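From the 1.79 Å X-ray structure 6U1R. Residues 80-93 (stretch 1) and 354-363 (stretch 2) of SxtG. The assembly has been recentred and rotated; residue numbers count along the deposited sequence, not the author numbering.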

# COMPACT_ATOMS: atom_id res chain seq x y z
N PRO A 80 -10.62 -12.49 23.00
CA PRO A 80 -9.17 -12.56 23.27
C PRO A 80 -8.68 -14.00 23.41
O PRO A 80 -9.43 -14.92 23.74
CB PRO A 80 -9.03 -11.81 24.60
CG PRO A 80 -10.32 -12.10 25.31
CD PRO A 80 -11.37 -12.07 24.20
N TYR A 81 -7.39 -14.19 23.15
CA TYR A 81 -6.75 -15.42 23.59
C TYR A 81 -6.86 -15.52 25.11
O TYR A 81 -6.79 -14.49 25.80
CB TYR A 81 -5.27 -15.45 23.20
CG TYR A 81 -4.98 -16.00 21.82
CD1 TYR A 81 -5.06 -15.19 20.71
CD2 TYR A 81 -4.64 -17.35 21.63
CE1 TYR A 81 -4.80 -15.68 19.44
CE2 TYR A 81 -4.38 -17.85 20.37
CZ TYR A 81 -4.45 -17.01 19.27
OH TYR A 81 -4.20 -17.47 18.00
N PRO A 82 -7.02 -16.72 25.66
CA PRO A 82 -6.97 -16.86 27.12
C PRO A 82 -5.69 -16.29 27.68
O PRO A 82 -4.60 -16.51 27.12
CB PRO A 82 -7.05 -18.38 27.32
CG PRO A 82 -7.82 -18.85 26.15
CD PRO A 82 -7.39 -17.99 25.00
N PRO A 83 -5.76 -15.53 28.78
CA PRO A 83 -4.54 -14.91 29.31
C PRO A 83 -3.46 -15.91 29.65
O PRO A 83 -2.27 -15.61 29.48
CB PRO A 83 -5.04 -14.19 30.57
CG PRO A 83 -6.47 -13.97 30.35
CD PRO A 83 -6.97 -15.09 29.49
N GLU A 84 -3.83 -17.10 30.12
CA GLU A 84 -2.80 -18.06 30.48
C GLU A 84 -2.04 -18.55 29.25
O GLU A 84 -0.84 -18.84 29.34
CB GLU A 84 -3.42 -19.23 31.26
CG GLU A 84 -4.44 -20.08 30.50
CD GLU A 84 -5.90 -19.57 30.59
OE1 GLU A 84 -6.16 -18.34 30.79
OE2 GLU A 84 -6.80 -20.43 30.46
N MET A 85 -2.71 -18.63 28.10
CA MET A 85 -2.01 -19.00 26.88
C MET A 85 -1.00 -17.94 26.47
O MET A 85 0.13 -18.26 26.07
CB MET A 85 -3.01 -19.26 25.75
CG MET A 85 -3.85 -20.49 25.95
SD MET A 85 -4.91 -20.85 24.53
CE MET A 85 -3.70 -21.33 23.31
N ILE A 86 -1.38 -16.67 26.55
CA ILE A 86 -0.43 -15.59 26.26
C ILE A 86 0.77 -15.66 27.20
O ILE A 86 1.92 -15.50 26.78
CB ILE A 86 -1.16 -14.24 26.33
CG1 ILE A 86 -2.15 -14.15 25.16
CG2 ILE A 86 -0.17 -13.08 26.31
CD1 ILE A 86 -3.11 -12.96 25.21
N ALA A 87 0.52 -15.93 28.49
CA ALA A 87 1.60 -15.92 29.47
C ALA A 87 2.62 -17.02 29.19
O ALA A 87 3.83 -16.78 29.20
CB ALA A 87 1.03 -16.05 30.88
N VAL A 88 2.15 -18.24 28.90
CA VAL A 88 3.08 -19.34 28.64
C VAL A 88 3.85 -19.09 27.35
O VAL A 88 5.05 -19.38 27.27
CB VAL A 88 2.36 -20.71 28.62
CG1 VAL A 88 1.72 -21.00 29.96
CG2 VAL A 88 1.31 -20.78 27.53
N ALA A 89 3.18 -18.56 26.33
CA ALA A 89 3.87 -18.27 25.08
C ALA A 89 4.89 -17.16 25.26
O ALA A 89 5.95 -17.18 24.63
CB ALA A 89 2.88 -17.90 23.97
N HIS A 90 4.58 -16.17 26.10
CA HIS A 90 5.54 -15.09 26.32
C HIS A 90 6.81 -15.64 26.96
O HIS A 90 7.91 -15.20 26.63
CB HIS A 90 4.90 -13.99 27.18
CG HIS A 90 5.64 -12.69 27.15
ND1 HIS A 90 6.30 -12.23 26.03
CD2 HIS A 90 5.82 -11.75 28.11
CE1 HIS A 90 6.85 -11.06 26.30
NE2 HIS A 90 6.58 -10.74 27.56
N LYS A 91 6.67 -16.66 27.83
CA LYS A 91 7.84 -17.27 28.46
C LYS A 91 8.72 -17.98 27.43
O LYS A 91 9.95 -17.83 27.45
CB LYS A 91 7.40 -18.24 29.56
CG LYS A 91 8.58 -18.89 30.30
CD LYS A 91 8.17 -20.02 31.24
CE LYS A 91 9.41 -20.62 31.93
NZ LYS A 91 9.14 -21.87 32.69
N GLU A 92 8.13 -18.76 26.53
CA GLU A 92 8.95 -19.46 25.55
C GLU A 92 9.52 -18.48 24.54
O GLU A 92 10.66 -18.63 24.08
CB GLU A 92 8.13 -20.57 24.87
CG GLU A 92 7.70 -21.67 25.83
CD GLU A 92 7.16 -22.91 25.16
OE1 GLU A 92 6.55 -22.79 24.07
OE2 GLU A 92 7.36 -24.02 25.72
N LEU A 93 8.75 -17.45 24.19
CA LEU A 93 9.26 -16.37 23.36
C LEU A 93 10.52 -15.74 23.98
O LEU A 93 11.51 -15.49 23.28
CB LEU A 93 8.16 -15.33 23.17
CG LEU A 93 8.47 -14.18 22.22
CD1 LEU A 93 8.74 -14.64 20.82
CD2 LEU A 93 7.28 -13.22 22.22
N CYS A 354 14.94 -25.38 20.94
CA CYS A 354 14.17 -24.43 21.74
C CYS A 354 12.75 -24.94 21.94
O CYS A 354 12.13 -25.38 20.97
CB CYS A 354 14.16 -23.05 21.05
SG CYS A 354 13.36 -21.72 22.01
N SER A 355 12.22 -24.87 23.17
CA SER A 355 10.81 -25.19 23.42
C SER A 355 9.94 -24.03 22.93
O SER A 355 10.19 -22.87 23.27
CB SER A 355 10.55 -25.44 24.90
OG SER A 355 11.30 -26.54 25.38
N PHE A 356 8.91 -24.36 22.14
CA PHE A 356 8.15 -23.32 21.45
C PHE A 356 6.74 -23.76 21.05
O PHE A 356 6.06 -23.02 20.34
CB PHE A 356 8.93 -22.86 20.21
CG PHE A 356 8.72 -21.39 19.86
CD1 PHE A 356 9.02 -20.40 20.77
CD2 PHE A 356 8.24 -21.01 18.62
CE1 PHE A 356 8.86 -19.05 20.45
CE2 PHE A 356 8.07 -19.67 18.29
CZ PHE A 356 8.38 -18.69 19.22
N GLU A 357 6.28 -24.94 21.51
CA GLU A 357 4.93 -25.36 21.14
C GLU A 357 3.84 -24.45 21.70
O GLU A 357 2.72 -24.46 21.16
CB GLU A 357 4.64 -26.79 21.59
CG GLU A 357 5.46 -27.81 20.85
CD GLU A 357 4.89 -29.20 20.95
OE1 GLU A 357 4.25 -29.53 21.99
OE2 GLU A 357 5.07 -29.97 19.98
N SER A 358 4.13 -23.67 22.75
CA SER A 358 3.16 -22.72 23.28
C SER A 358 2.88 -21.59 22.31
O SER A 358 1.89 -20.87 22.49
CB SER A 358 3.62 -22.11 24.61
OG SER A 358 3.65 -23.11 25.62
N TYR A 359 3.74 -21.39 21.32
CA TYR A 359 3.52 -20.39 20.29
C TYR A 359 2.57 -20.89 19.20
O TYR A 359 1.93 -20.07 18.54
CB TYR A 359 4.86 -19.99 19.68
CG TYR A 359 4.94 -18.53 19.27
CD1 TYR A 359 5.29 -17.55 20.19
CD2 TYR A 359 4.73 -18.14 17.95
CE1 TYR A 359 5.39 -16.21 19.83
CE2 TYR A 359 4.83 -16.80 17.57
CZ TYR A 359 5.15 -15.84 18.51
OH TYR A 359 5.26 -14.52 18.15
N TYR A 360 2.46 -22.20 19.02
CA TYR A 360 1.69 -22.73 17.89
C TYR A 360 0.24 -22.26 17.86
O TYR A 360 -0.29 -22.07 16.75
CB TYR A 360 1.72 -24.26 17.91
CG TYR A 360 3.07 -24.92 17.66
CD1 TYR A 360 4.21 -24.19 17.36
CD2 TYR A 360 3.19 -26.30 17.73
CE1 TYR A 360 5.43 -24.83 17.14
CE2 TYR A 360 4.38 -26.93 17.51
CZ TYR A 360 5.50 -26.20 17.21
OH TYR A 360 6.70 -26.82 17.00
N PRO A 361 -0.47 -22.09 18.98
CA PRO A 361 -1.87 -21.61 18.90
C PRO A 361 -1.97 -20.20 18.34
O PRO A 361 -3.07 -19.79 17.95
CB PRO A 361 -2.36 -21.66 20.35
CG PRO A 361 -1.37 -22.44 21.11
CD PRO A 361 -0.08 -22.39 20.37
N PHE A 362 -0.87 -19.46 18.31
CA PHE A 362 -0.83 -18.14 17.68
C PHE A 362 -0.47 -18.23 16.20
O PHE A 362 -0.19 -17.20 15.58
CB PHE A 362 0.14 -17.24 18.43
CG PHE A 362 -0.23 -17.06 19.87
CD1 PHE A 362 0.17 -17.99 20.82
CD2 PHE A 362 -1.02 -15.98 20.27
CE1 PHE A 362 -0.20 -17.86 22.15
CE2 PHE A 362 -1.39 -15.83 21.60
CZ PHE A 362 -1.00 -16.77 22.54
N LEU A 363 -0.46 -19.45 15.65
CA LEU A 363 -0.39 -19.75 14.23
C LEU A 363 1.01 -19.58 13.64
O LEU A 363 1.15 -19.28 12.44
CB LEU A 363 -1.39 -18.90 13.44
CG LEU A 363 -2.84 -18.99 13.94
CD1 LEU A 363 -3.79 -18.32 12.96
CD2 LEU A 363 -3.25 -20.43 14.20
O HOH W 1 0.05 -20.78 24.58
O HOH W 2 6.51 -26.14 24.27

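This is a mainly apolar contact between a helix with the loop that leads into it and an irregular, turn-rich segment, pinned by one direct hydrogen bond at each end and by two bridging waters. The stretches lie far apart in sequence and bury 702 Å² between them.

Stretch 1 enters as a loop, and Pro82 sits at the N-cap position before the helix that begins at Pro83. Stretch 2 folds through successive turns, with a 3-10 segment at Tyr360 and Pro361. The backbones come close at Ala89 and Ser358, whose CA atoms are 4.9 Å apart. The small Ala89 side chain points toward stretch 2, and its CB lies 3.5 Å from Ser358 O and 3.6 Å from Phe362 CE1.

At one end, the Tyr81 and Phe362 rings form a face-to-face stack, with centroids 4.2 Å apart and planes at 20°. The Tyr81 hydroxyl reaches past the stack and donates a hydrogen bond to the backbone carbonyl of Pro361 (OH to O, 2.6 Å). Met85 points sideways at CB, but its end swings in, placing CE 3.3 Å from Pro361 CB. Ile86 CG1 meets the edge of the Phe362 ring, 3.9 Å from CZ.

At the other end, Glu92 points toward stretch 2. Its carboxylate accepts a hydrogen bond from the Ser358 backbone amide (N to OE1, 2.9 Å). Water 2 extends this anchor: it donates to Glu92 OE2 and accepts a weak bond from Glu357 N. Nearby, Leu93 CD1 packs 3.8 Å from Tyr359 CE1, and Leu93 CA lies at the edge of the Phe356 ring, 4.0 Å from CE1.

Water 1 donates to both Met85 O and Ser358 O. Two carbonyl oxygens have no hydrogen to share, so they cannot hydrogen-bond to each other; the water supplies both hydrogens.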